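Local coordinates for multicopper oxidase (Pseudomonas thermotolerans, PDB 6VOW), which probably oxidises phenolic and related substrates as a laccase-like multicopper oxidase, passing electrons from a mononuclear copper to a copper cluster that reduces dioxygen to water, at residues 443-447 and 448-452. Numbering follows the deposited sequence.
With CU (copper (II) ion), chain D.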
loop_
_atom_site.group_PDB
_atom_site.type_symbol
_atom_site.label_atom_id
_atom_site.label_comp_id
_atom_site.label_asym_id
_atom_site.label_seq_id
_atom_site.Cartn_x
_atom_site.Cartn_y
_atom_site.Cartn_z
ATOM N N ASP A 443 2.706 9.900 -9.533
ATOM C CA ASP A 443 2.457 10.970 -10.544
ATOM C C ASP A 443 1.239 11.818 -10.398
ATOM O O ASP A 443 1.319 13.011 -10.543
ATOM C CB ASP A 443 2.291 10.306 -11.901
ATOM C CG ASP A 443 3.526 10.247 -12.625
ATOM O OD1 ASP A 443 4.590 10.411 -12.011
ATOM O OD2 ASP A 443 3.439 10.075 -13.838
ATOM N N HIS A 444 0.095 11.225 -10.168
ATOM C CA HIS A 444 -1.101 12.025 -9.999
ATOM C C HIS A 444 -1.062 12.786 -8.727
ATOM O O HIS A 444 -1.577 13.894 -8.718
ATOM C CB HIS A 444 -2.346 11.186 -9.959
ATOM C CG HIS A 444 -2.645 10.539 -11.248
ATOM N ND1 HIS A 444 -3.693 9.678 -11.387
ATOM C CD2 HIS A 444 -2.020 10.587 -12.451
ATOM C CE1 HIS A 444 -3.744 9.251 -12.635
ATOM N NE2 HIS A 444 -2.730 9.774 -13.298
ATOM N N MET A 445 -0.498 12.185 -7.659
ATOM C CA MET A 445 -0.412 12.836 -6.371
ATOM C C MET A 445 0.502 14.024 -6.550
ATOM O O MET A 445 0.187 15.106 -6.083
ATOM C CB MET A 445 0.179 11.903 -5.310
ATOM C CG MET A 445 0.585 12.566 -3.985
ATOM S SD MET A 445 1.534 11.388 -2.977
ATOM C CE MET A 445 3.105 11.766 -3.707
ATOM N N GLU A 446 1.629 13.825 -7.239
ATOM C CA GLU A 446 2.579 14.932 -7.440
ATOM C C GLU A 446 2.126 15.976 -8.425
ATOM O O GLU A 446 2.691 17.106 -8.385
ATOM C CB GLU A 446 3.964 14.462 -7.841
ATOM C CG GLU A 446 4.777 13.853 -6.667
ATOM C CD GLU A 446 6.174 13.377 -7.107
ATOM O OE1 GLU A 446 6.811 12.668 -6.293
ATOM O OE2 GLU A 446 6.660 13.671 -8.250
ATOM N N THR A 447 1.158 15.652 -9.310
ATOM C CA THR A 447 0.715 16.630 -10.292
ATOM C C THR A 447 -0.643 17.121 -9.906
ATOM O O THR A 447 -1.428 17.444 -10.787
ATOM C CB THR A 447 0.761 16.084 -11.740
ATOM O OG1 THR A 447 -0.089 14.928 -11.922
ATOM C CG2 THR A 447 2.192 15.731 -12.067
ATOM N N GLY A 448 -0.952 17.138 -8.603
ATOM C CA GLY A 448 -2.179 17.784 -8.139
ATOM C C GLY A 448 -3.253 16.997 -7.371
ATOM O O GLY A 448 -4.114 17.610 -6.719
ATOM N N LEU A 449 -3.248 15.667 -7.440
ATOM C CA LEU A 449 -4.374 14.886 -6.913
ATOM C C LEU A 449 -4.134 14.537 -5.439
ATOM O O LEU A 449 -3.918 13.382 -5.054
ATOM C CB LEU A 449 -4.577 13.646 -7.769
ATOM C CG LEU A 449 -5.920 12.944 -7.736
ATOM C CD1 LEU A 449 -7.046 13.965 -7.901
ATOM C CD2 LEU A 449 -5.961 11.880 -8.844
ATOM N N MET A 450 -4.177 15.581 -4.610
ATOM C CA MET A 450 -3.955 15.452 -3.209
ATOM C C MET A 450 -4.636 16.592 -2.506
ATOM O O MET A 450 -4.742 17.720 -3.031
ATOM C CB MET A 450 -2.489 15.388 -2.878
ATOM C CG MET A 450 -2.139 15.472 -1.412
ATOM S SD MET A 450 -0.588 14.632 -1.047
ATOM C CE MET A 450 0.727 15.735 -1.569
ATOM N N ALA A 451 -5.145 16.278 -1.338
ATOM C CA ALA A 451 -5.668 17.285 -0.492
ATOM C C ALA A 451 -5.371 16.900 0.935
ATOM O O ALA A 451 -4.781 15.856 1.226
ATOM C CB ALA A 451 -7.133 17.392 -0.734
ATOM N N ALA A 452 -5.730 17.785 1.827
ATOM C CA ALA A 452 -5.529 17.577 3.225
ATOM C C ALA A 452 -6.892 17.725 3.924
ATOM O O ALA A 452 -7.691 18.623 3.603
ATOM C CB ALA A 452 -4.511 18.576 3.746
HETATM CU CU CU D . -4.829 8.904 -9.840
#
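His444 O accepts the Leu449 amide at 2.8 Å from Leu449 N, with an N-H...O angle of 158°, and also takes a weak bond from Thr447 N. Together with the weak Gly448 N to Met445 O bond of 3.4 Å, this closes a Schellman motif at the end of helix 442-446, on the way into strand 450-455 of the cupredoxin-like domain. Gly448 makes the reversal at a positive phi (121°), where a CB would run into Thr447 O. Leu449 then centres an inverse gamma turn, tied by a weak bond from Met450 N to Gly448 O.

The turn carries two residues to the same type 1 copper. His444 binds it through ND1 at 2.1 Å, with His388 and Cys439 as the other ligands; a weak bond from NE2 to Arg193 O helps steady the far side of the ring. Leu449 runs alongside His444, its CG anti to the backbone N (chi1 -159°), and brings CD2 within 3.3 Å of copper and 3.8 Å of His444 CB. This methyl offers no ligand atom and probably takes the axial place, as leucine does in some laccases.

On another side of the turn, the two methionine chains lie side by side and both touch His438, next to the ligand Cys439. Thr447 turns back to the helix, where OG1 donates to Asp443 O at 2.7 Å, tilted from the carbonyl plane. Between the methionines, Met445 CG rests 3.8 Å from Met450 SD.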